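Local coordinates for protein pumilio homolog 23 (Arabidopsis thaliana, PDB 5WZJ) that binds RNA sequence-specifically, recognising an 18S rRNA sequence through a curved array of pumilio repeats, and probably regulates translation and mRNA stability, at residues A[155-160]-A[233-238]; A[140-145]-A[149-154]; A[461-466]-A[490-495]. All coordinates share one frame; numbering follows the deposited sequence.

Contact 1: A[155-160]-A[233-238]; sequences LLCLCK and LQTALR. With nucleotides of chain B.
Leu156 and Ala236 meet where helices 146-160 and 227-239, belonging to Pumilio 3 and Pumilio 4, run side by side. Their short segments are nearly parallel, at 12°, with axes 9.7 Å apart, and here two neighbouring repeats are joined through small and branched side chains. On the closely packed side, CD1 of Leu156 lies 4.1 Å from CB of Ala236, and Leu208 and Leu209 of helix 202-213 close in on the same pair. Next to it, the methyl CG2 of Thr235 touches SG of Cys157 at 4.0 Å. With OG1 set beside the backbone N (chi1 -65°), this methyl is turned to the neighbouring helix, while OG1 is satisfied by the carbonyl of Leu169. Toward the C-terminal ends the contact is looser: the partly exposed Lys160 and Arg238 do not touch the opposite segment, and NZ of Lys160 makes a weak hydrogen bond to the carbonyl of Leu239. Gln234 turns from the interface to the RNA. Its OE1 accepts from N6 of A8 of chain B at 3.0 Å, and its NE2 donates to N1 of A8, also at 3.0 Å, both almost straight. Ser230 is bonded to the same NE2 and probably helps fix the amide's rotation. The chemistry implies a division of labour: apolar groups join the repeats, and one amide matches adenine's N6 donor and N1 acceptor, a pair guanine and uracil lack on that edge.

Contact 2: A[140-145]-A[149-154]; sequences LDMMCN and SHVLRR. With nucleotides of chain B.
Two consecutive helices of Pumilio 3 pack almost at right angles (96° between the segments), Met142 and Met143 of helix 140-144 against Leu152 of helix 146-160. Met142, extended beyond a CG anti to the backbone N (chi1 -171°), slants across Leu152 and sets CE 3.7 Å from its CG; that methyl also meets Val151. Met143 comes to the same leucine at about a right angle, its CG 3.6 Å from Leu152 CD1. At the turn, Ser149 N donates to Asn145 O over 2.8 Å, while Asn145 OD1 caps the helix at Gly148 N. One turn further, Arg153 is steadied by NE donating to Ser149 O from above its carbonyl plane. Its guanidinium meets C9 of chain B edge-on: NH1 bonds to N3 of C9 at 2.9 Å and NH2 to O2 of C9 at 2.9 Å. NH2 also lies over the centre of the His150 ring, whose opposite face is covered by the base of G10 of chain B. Replacing His150 by an alanine would strip G10 of the ring it lies against and would probably leave the Arg153 guanidinium freer to tilt. Two donors facing two acceptors suit cytosine, whereas uracil carries a proton on N3.

Contact 3: A[461-466]-A[490-495]; sequences ETAKDS and IKLRGH. With nucleotides of chain B.
Ala463 and Leu492 make the apolar part of this small contact, in which the end of helix 456-463 meets the loop between helices 482-490 and 496-501. The methyl CB of Ala463 faces CD2 of Leu492 at 4.1 Å. Ile459 and Thr460 border the same leucine, and Leu499 packs on Ala463, making this the buried side.

The polar part lies nearer the surface. Lys464, its chain fully extended beyond CG, crosses His495 at about a right angle and brings NZ to 3.8 Å from CD2 of the ring. The lysine's firmer partner is Glu498, with which NZ forms a salt bridge. NZ lies 4.5 Å from NE2 of His495, and this positive neighbour would probably disfavour protonation of the imidazole, an effect that the carboxylate of Glu498 should temper.

The contact lies where two pumilio repeats stack, within the right-handed, half-ring superhelix that such repeats build; here 461-466 lies in Pumilio 7, and the 490-495 loop passes from it into Pumilio 8.

Backbone bonds shape that loop. A type I turn from Ile490 to Arg493 overlaps a type II turn from Leu492 to His495, the latter closed by His495 N donating to Leu492 O at 3.0 Å. Gly494 has a positive phi of 87°, where a CB would press on the carbonyl O of Arg493, and its N is held by Glu527. Across the contact, OD1 of Asp465 caps the next helix at Ser467 N and Gly468 N, while OD2 accepts from Met425 N.

The RNA is met by Ser466. Its OG, placed between the backbone N and the carbonyl carbon (chi1 60°), donates to O4' of A3 of chain B over 3.1 Å, a bond to the ribose that does not read the base.

How the contacts relate
Contacts 1 and 2 form one continuous region: their centres are 11 Å apart, both use helix 146-160, and they touch where Thr235 OG1 packs on Arg153 CG and Leu233 on Met143. Contact 2 lies inside Pumilio 3, and contact 1, next along the chain, joins that repeat to Pumilio 4, so Arg153, which binds C9, and Gln234, which binds A8, stand on helices packed side by side. Contact 3 comes much later, at Pumilio 7 and 8, on the opposite side of the chain's centre; its centre is about 45 Å from that of contact 1 and 50 Å from that of contact 2. A single curved repeat domain thus meets well-separated nucleotides of one RNA strand.

Contact 1: A[155-160]-A[233-238]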
# COMPACT_ATOMS: atom_id res chain seq x y z
N LEU A 155 -3.95 -17.55 8.31
CA LEU A 155 -4.11 -18.91 7.80
C LEU A 155 -4.27 -18.94 6.29
O LEU A 155 -3.69 -19.80 5.61
CB LEU A 155 -5.32 -19.58 8.46
CG LEU A 155 -5.67 -20.96 7.95
CD1 LEU A 155 -4.51 -21.94 8.23
CD2 LEU A 155 -6.97 -21.44 8.59
N LEU A 156 -5.09 -18.04 5.73
CA LEU A 156 -5.21 -17.92 4.28
C LEU A 156 -3.85 -17.66 3.65
O LEU A 156 -3.49 -18.29 2.65
CB LEU A 156 -6.19 -16.80 3.92
CG LEU A 156 -7.68 -17.07 4.18
CD1 LEU A 156 -8.45 -15.76 4.28
CD2 LEU A 156 -8.26 -17.95 3.08
N CYS A 157 -3.08 -16.72 4.22
CA CYS A 157 -1.75 -16.41 3.68
C CYS A 157 -0.85 -17.64 3.71
O CYS A 157 -0.14 -17.91 2.74
CB CYS A 157 -1.11 -15.26 4.47
SG CYS A 157 -1.81 -13.63 4.15
N LEU A 158 -0.87 -18.38 4.81
CA LEU A 158 -0.05 -19.58 4.91
C LEU A 158 -0.44 -20.61 3.84
O LEU A 158 0.44 -21.25 3.24
CB LEU A 158 -0.18 -20.18 6.31
CG LEU A 158 0.67 -21.42 6.60
CD1 LEU A 158 2.11 -21.15 6.21
CD2 LEU A 158 0.57 -21.80 8.08
N CYS A 159 -1.74 -20.81 3.61
CA CYS A 159 -2.17 -21.76 2.58
C CYS A 159 -1.70 -21.33 1.19
O CYS A 159 -1.45 -22.18 0.33
CB CYS A 159 -3.70 -21.91 2.58
SG CYS A 159 -4.39 -22.74 4.04
N LYS A 160 -1.62 -20.03 0.94
CA LYS A 160 -1.07 -19.54 -0.31
C LYS A 160 0.44 -19.76 -0.36
O LYS A 160 1.03 -19.74 -1.44
CB LYS A 160 -1.41 -18.05 -0.45
CG LYS A 160 -0.86 -17.34 -1.69
CD LYS A 160 -1.38 -17.93 -2.98
CE LYS A 160 -0.88 -17.11 -4.18
NZ LYS A 160 -1.50 -17.57 -5.45
N LEU A 233 -12.28 -11.54 3.62
CA LEU A 233 -12.52 -11.73 2.19
C LEU A 233 -11.57 -10.90 1.33
O LEU A 233 -11.19 -11.33 0.24
CB LEU A 233 -13.97 -11.41 1.85
CG LEU A 233 -15.02 -12.37 2.43
CD1 LEU A 233 -16.42 -11.91 2.06
CD2 LEU A 233 -14.80 -13.77 1.95
N GLN A 234 -11.17 -9.71 1.81
CA GLN A 234 -10.16 -8.92 1.10
C GLN A 234 -8.86 -9.68 0.99
O GLN A 234 -8.26 -9.76 -0.09
CB GLN A 234 -9.91 -7.60 1.82
CG GLN A 234 -11.08 -6.61 1.75
CD GLN A 234 -10.88 -5.48 2.74
OE1 GLN A 234 -9.80 -4.87 2.80
NE2 GLN A 234 -11.89 -5.22 3.56
N THR A 235 -8.38 -10.23 2.11
CA THR A 235 -7.14 -11.01 2.08
C THR A 235 -7.26 -12.18 1.10
O THR A 235 -6.38 -12.39 0.26
CB THR A 235 -6.80 -11.49 3.50
OG1 THR A 235 -6.52 -10.34 4.31
CG2 THR A 235 -5.60 -12.42 3.51
N ALA A 236 -8.37 -12.91 1.16
CA ALA A 236 -8.54 -14.03 0.24
C ALA A 236 -8.47 -13.58 -1.21
O ALA A 236 -7.81 -14.21 -2.04
CB ALA A 236 -9.86 -14.75 0.52
N LEU A 237 -9.13 -12.46 -1.55
CA LEU A 237 -9.13 -12.04 -2.95
C LEU A 237 -7.72 -11.66 -3.41
O LEU A 237 -7.31 -12.01 -4.52
CB LEU A 237 -10.10 -10.88 -3.15
CG LEU A 237 -11.59 -11.22 -3.09
CD1 LEU A 237 -12.40 -9.95 -2.86
CD2 LEU A 237 -12.04 -11.90 -4.39
N ARG A 238 -6.97 -10.94 -2.56
CA ARG A 238 -5.60 -10.57 -2.90
C ARG A 238 -4.74 -11.80 -3.15
O ARG A 238 -3.90 -11.80 -4.06
CB ARG A 238 -4.97 -9.73 -1.79
CG ARG A 238 -5.54 -8.33 -1.64
CD ARG A 238 -4.75 -7.51 -0.63
NE ARG A 238 -5.61 -6.75 0.27
CZ ARG A 238 -5.95 -5.47 0.09
NH1 ARG A 238 -5.51 -4.80 -0.98
NH2 ARG A 238 -6.74 -4.87 0.98
P A B 8 -11.92 6.01 9.71
OP1 A B 8 -12.59 6.05 11.03
OP2 A B 8 -10.59 6.63 9.53
O5' A B 8 -11.76 4.51 9.23
C5' A B 8 -10.77 3.67 9.80
C4' A B 8 -11.43 2.43 10.32
O4' A B 8 -11.92 1.64 9.20
C3' A B 8 -10.54 1.50 11.12
O3' A B 8 -10.51 1.88 12.49
C2' A B 8 -11.21 0.15 10.91
O2' A B 8 -12.33 0.09 11.78
C1' A B 8 -11.72 0.27 9.47
N9 A B 8 -10.79 -0.24 8.43
C8 A B 8 -9.51 0.15 8.09
N7 A B 8 -9.00 -0.52 7.07
C5 A B 8 -10.02 -1.38 6.69
C6 A B 8 -10.14 -2.35 5.66
N6 A B 8 -9.19 -2.67 4.78
N1 A B 8 -11.31 -3.02 5.58
C2 A B 8 -12.30 -2.75 6.45
N3 A B 8 -12.30 -1.88 7.44
C4 A B 8 -11.13 -1.21 7.50

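Contact 2: A[140-145]-A[149-154]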
# COMPACT_ATOMS: atom_id res chain seq x y z
N LEU A 140 -18.71 -18.75 10.29
CA LEU A 140 -19.21 -17.39 10.13
C LEU A 140 -18.93 -16.51 11.35
O LEU A 140 -18.62 -15.33 11.21
CB LEU A 140 -20.70 -17.41 9.79
CG LEU A 140 -21.06 -18.03 8.42
CD1 LEU A 140 -22.57 -17.98 8.20
CD2 LEU A 140 -20.33 -17.30 7.27
N ASP A 141 -19.08 -17.04 12.57
CA ASP A 141 -18.75 -16.20 13.72
C ASP A 141 -17.24 -15.94 13.82
O ASP A 141 -16.83 -14.84 14.21
CB ASP A 141 -19.32 -16.83 15.00
CG ASP A 141 -20.83 -16.95 14.93
OD1 ASP A 141 -21.50 -15.90 14.97
OD2 ASP A 141 -21.35 -18.08 14.79
N MET A 142 -16.41 -16.90 13.41
CA MET A 142 -14.96 -16.66 13.41
C MET A 142 -14.59 -15.57 12.41
O MET A 142 -13.72 -14.73 12.70
CB MET A 142 -14.23 -17.97 13.08
CG MET A 142 -12.72 -17.88 13.26
SD MET A 142 -11.93 -19.43 12.77
CE MET A 142 -10.19 -19.02 12.94
N MET A 143 -15.21 -15.57 11.23
CA MET A 143 -14.93 -14.55 10.23
C MET A 143 -15.26 -13.16 10.75
O MET A 143 -14.53 -12.21 10.48
CB MET A 143 -15.73 -14.81 8.95
CG MET A 143 -15.34 -16.09 8.23
SD MET A 143 -16.44 -16.50 6.84
CE MET A 143 -16.06 -15.19 5.68
N CYS A 144 -16.35 -13.04 11.49
CA CYS A 144 -16.82 -11.75 12.00
C CYS A 144 -16.19 -11.37 13.33
O CYS A 144 -16.45 -10.28 13.83
CB CYS A 144 -18.34 -11.77 12.13
SG CYS A 144 -19.13 -11.95 10.52
N ASN A 145 -15.36 -12.24 13.90
CA ASN A 145 -14.81 -12.02 15.23
C ASN A 145 -13.53 -11.18 15.11
O ASN A 145 -12.69 -11.46 14.25
CB ASN A 145 -14.51 -13.36 15.90
CG ASN A 145 -13.90 -13.21 17.27
OD1 ASN A 145 -12.68 -13.21 17.43
ND2 ASN A 145 -14.76 -13.08 18.27
N SER A 149 -10.77 -13.08 12.93
CA SER A 149 -10.51 -12.56 11.60
C SER A 149 -9.02 -12.42 11.32
O SER A 149 -8.58 -12.61 10.18
CB SER A 149 -11.22 -11.21 11.43
OG SER A 149 -10.77 -10.50 10.28
N HIS A 150 -8.22 -12.11 12.35
CA HIS A 150 -6.77 -12.04 12.18
C HIS A 150 -6.19 -13.42 11.94
O HIS A 150 -5.33 -13.60 11.07
CB HIS A 150 -6.10 -11.41 13.42
CG HIS A 150 -6.40 -9.96 13.59
ND1 HIS A 150 -5.76 -8.97 12.87
CD2 HIS A 150 -7.28 -9.32 14.40
CE1 HIS A 150 -6.24 -7.79 13.22
NE2 HIS A 150 -7.16 -7.98 14.15
N VAL A 151 -6.62 -14.40 12.74
CA VAL A 151 -6.17 -15.77 12.59
C VAL A 151 -6.47 -16.28 11.18
O VAL A 151 -5.63 -16.93 10.55
CB VAL A 151 -6.81 -16.65 13.68
CG1 VAL A 151 -6.45 -18.12 13.48
CG2 VAL A 151 -6.39 -16.17 15.09
N LEU A 152 -7.66 -15.98 10.67
CA LEU A 152 -8.07 -16.47 9.35
C LEU A 152 -7.24 -15.84 8.23
O LEU A 152 -6.81 -16.53 7.30
CB LEU A 152 -9.56 -16.19 9.10
CG LEU A 152 -10.58 -17.14 9.74
CD1 LEU A 152 -12.01 -16.63 9.52
CD2 LEU A 152 -10.42 -18.54 9.16
N ARG A 153 -7.00 -14.53 8.32
CA ARG A 153 -6.11 -13.86 7.37
C ARG A 153 -4.73 -14.52 7.33
O ARG A 153 -4.20 -14.82 6.25
CB ARG A 153 -5.99 -12.38 7.73
CG ARG A 153 -7.22 -11.57 7.28
CD ARG A 153 -7.16 -10.11 7.72
NE ARG A 153 -7.82 -9.90 9.00
CZ ARG A 153 -7.81 -8.74 9.64
NH1 ARG A 153 -7.15 -7.70 9.13
NH2 ARG A 153 -8.44 -8.61 10.80
N ARG A 154 -4.13 -14.74 8.50
CA ARG A 154 -2.82 -15.40 8.53
C ARG A 154 -2.90 -16.80 7.96
O ARG A 154 -2.05 -17.20 7.15
CB ARG A 154 -2.26 -15.43 9.96
CG ARG A 154 -0.85 -16.06 10.05
CD ARG A 154 -0.19 -15.83 11.43
NE ARG A 154 -0.11 -14.42 11.79
CZ ARG A 154 0.83 -13.59 11.33
NH1 ARG A 154 1.75 -14.03 10.49
NH2 ARG A 154 0.83 -12.32 11.69
P G B 10 -7.58 -2.44 17.54
OP1 G B 10 -8.18 -1.45 18.45
OP2 G B 10 -6.25 -2.23 16.93
O5' G B 10 -7.46 -3.83 18.30
C5' G B 10 -8.60 -4.47 18.88
C4' G B 10 -8.19 -5.76 19.57
O4' G B 10 -7.69 -6.68 18.56
C3' G B 10 -7.07 -5.61 20.61
O3' G B 10 -7.23 -6.57 21.66
C2' G B 10 -5.83 -5.99 19.81
O2' G B 10 -4.75 -6.46 20.58
C1' G B 10 -6.38 -7.08 18.89
N9 G B 10 -5.57 -7.25 17.70
C8 G B 10 -5.03 -6.22 16.94
N7 G B 10 -4.26 -6.66 15.98
C5 G B 10 -4.28 -8.05 16.13
C6 G B 10 -3.64 -9.05 15.36
O6 G B 10 -2.91 -8.91 14.39
N1 G B 10 -3.92 -10.33 15.84
C2 G B 10 -4.73 -10.61 16.91
N2 G B 10 -4.90 -11.91 17.22
N3 G B 10 -5.33 -9.68 17.63
C4 G B 10 -5.06 -8.43 17.19
P C B 9 -9.20 1.67 13.41
OP1 C B 9 -9.45 2.37 14.70
OP2 C B 9 -7.97 1.97 12.63
O5' C B 9 -9.16 0.09 13.66
C5' C B 9 -10.20 -0.60 14.35
C4' C B 9 -9.87 -2.07 14.44
O4' C B 9 -9.85 -2.65 13.12
C3' C B 9 -8.51 -2.38 15.06
O3' C B 9 -8.69 -2.73 16.42
C2' C B 9 -7.93 -3.54 14.23
O2' C B 9 -7.92 -4.76 14.98
C1' C B 9 -8.91 -3.68 13.05
N1 C B 9 -8.25 -3.64 11.73
C2 C B 9 -7.92 -4.88 11.20
O2 C B 9 -8.21 -5.88 11.87
N3 C B 9 -7.31 -4.93 9.98
C4 C B 9 -7.02 -3.80 9.33
N4 C B 9 -6.42 -3.89 8.14
C5 C B 9 -7.36 -2.52 9.87
C6 C B 9 -7.97 -2.48 11.07

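Contact 3: A[461-466]-A[490-495]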
# COMPACT_ATOMS: atom_id res chain seq x y z
N GLU A 461 12.14 26.37 -1.57
CA GLU A 461 11.21 25.83 -0.58
C GLU A 461 10.59 24.52 -1.05
O GLU A 461 10.40 23.59 -0.25
CB GLU A 461 10.11 26.85 -0.28
CG GLU A 461 10.58 28.05 0.50
CD GLU A 461 10.95 27.70 1.92
OE1 GLU A 461 10.03 27.68 2.77
OE2 GLU A 461 12.14 27.42 2.18
N THR A 462 10.27 24.42 -2.35
CA THR A 462 9.71 23.18 -2.88
C THR A 462 10.72 22.05 -2.78
O THR A 462 10.38 20.93 -2.37
CB THR A 462 9.29 23.38 -4.34
OG1 THR A 462 8.38 24.49 -4.43
CG2 THR A 462 8.61 22.10 -4.91
N ALA A 463 11.98 22.33 -3.13
CA ALA A 463 13.02 21.30 -3.08
C ALA A 463 13.26 20.81 -1.66
O ALA A 463 13.61 19.64 -1.46
CB ALA A 463 14.32 21.85 -3.67
N LYS A 464 13.08 21.67 -0.67
CA LYS A 464 13.29 21.29 0.73
C LYS A 464 12.11 20.53 1.31
O LYS A 464 12.17 20.14 2.48
CB LYS A 464 13.54 22.54 1.58
CG LYS A 464 14.80 23.31 1.17
CD LYS A 464 14.99 24.55 2.04
CE LYS A 464 16.05 25.45 1.42
NZ LYS A 464 16.27 26.71 2.20
N ASP A 465 11.04 20.33 0.55
CA ASP A 465 9.86 19.62 1.02
C ASP A 465 9.94 18.18 0.53
O ASP A 465 10.24 17.94 -0.64
CB ASP A 465 8.58 20.30 0.52
CG ASP A 465 7.32 19.62 1.03
OD1 ASP A 465 6.92 18.57 0.49
OD2 ASP A 465 6.71 20.16 1.98
N SER A 466 9.66 17.23 1.43
CA SER A 466 9.81 15.82 1.07
C SER A 466 8.81 15.36 0.02
O SER A 466 9.06 14.35 -0.65
CB SER A 466 9.71 14.94 2.33
OG SER A 466 8.45 15.11 2.96
N ILE A 490 19.25 26.48 -12.06
CA ILE A 490 19.99 27.69 -11.72
C ILE A 490 19.34 28.42 -10.55
O ILE A 490 20.03 29.00 -9.70
CB ILE A 490 20.14 28.60 -12.96
CG1 ILE A 490 21.16 27.97 -13.91
CG2 ILE A 490 20.58 30.02 -12.57
CD1 ILE A 490 21.20 28.58 -15.31
N LYS A 491 18.01 28.39 -10.45
CA LYS A 491 17.41 29.10 -9.33
C LYS A 491 17.58 28.36 -8.00
O LYS A 491 17.20 28.90 -6.97
CB LYS A 491 15.93 29.37 -9.62
CG LYS A 491 15.79 30.58 -10.58
CD LYS A 491 14.35 30.99 -10.80
CE LYS A 491 13.68 30.09 -11.83
NZ LYS A 491 12.39 30.72 -12.28
N LEU A 492 18.16 27.16 -8.00
CA LEU A 492 18.53 26.51 -6.75
C LEU A 492 19.94 26.86 -6.29
O LEU A 492 20.34 26.44 -5.19
CB LEU A 492 18.41 24.99 -6.88
CG LEU A 492 17.00 24.43 -7.09
CD1 LEU A 492 17.05 22.92 -7.27
CD2 LEU A 492 16.10 24.78 -5.90
N ARG A 493 20.70 27.62 -7.09
CA ARG A 493 22.07 27.96 -6.74
C ARG A 493 22.11 28.70 -5.41
O ARG A 493 21.25 29.53 -5.11
CB ARG A 493 22.72 28.81 -7.83
CG ARG A 493 23.08 28.04 -9.09
CD ARG A 493 24.02 28.83 -10.00
NE ARG A 493 25.34 29.06 -9.41
CZ ARG A 493 26.41 29.49 -10.09
NH1 ARG A 493 26.31 29.71 -11.39
NH2 ARG A 493 27.57 29.68 -9.47
N GLY A 494 23.13 28.41 -4.62
CA GLY A 494 23.20 28.93 -3.27
C GLY A 494 22.48 28.09 -2.24
O GLY A 494 22.60 28.38 -1.05
N HIS A 495 21.75 27.06 -2.66
CA HIS A 495 21.00 26.24 -1.72
C HIS A 495 21.33 24.77 -1.81
O HIS A 495 20.72 23.96 -1.10
CB HIS A 495 19.49 26.43 -1.94
CG HIS A 495 19.02 27.80 -1.55
ND1 HIS A 495 18.99 28.85 -2.44
CD2 HIS A 495 18.60 28.29 -0.36
CE1 HIS A 495 18.56 29.94 -1.81
NE2 HIS A 495 18.32 29.62 -0.55
P A B 3 9.70 8.17 3.62
OP1 A B 3 9.54 7.72 5.03
OP2 A B 3 9.55 7.20 2.50
O5' A B 3 8.67 9.37 3.40
C5' A B 3 8.66 10.50 4.26
C4' A B 3 7.67 11.53 3.79
O4' A B 3 8.10 12.08 2.52
C3' A B 3 6.25 11.04 3.53
O3' A B 3 5.47 10.97 4.71
C2' A B 3 5.72 12.04 2.50
O2' A B 3 5.28 13.24 3.13
C1' A B 3 6.98 12.36 1.71
N9 A B 3 7.09 11.58 0.47
C8 A B 3 8.00 10.58 0.18
N7 A B 3 7.86 10.10 -1.04
C5 A B 3 6.81 10.85 -1.58
C6 A B 3 6.17 10.84 -2.84
N6 A B 3 6.50 10.01 -3.83
N1 A B 3 5.16 11.72 -3.05
C2 A B 3 4.80 12.55 -2.06
N3 A B 3 5.33 12.65 -0.84
C4 A B 3 6.33 11.77 -0.67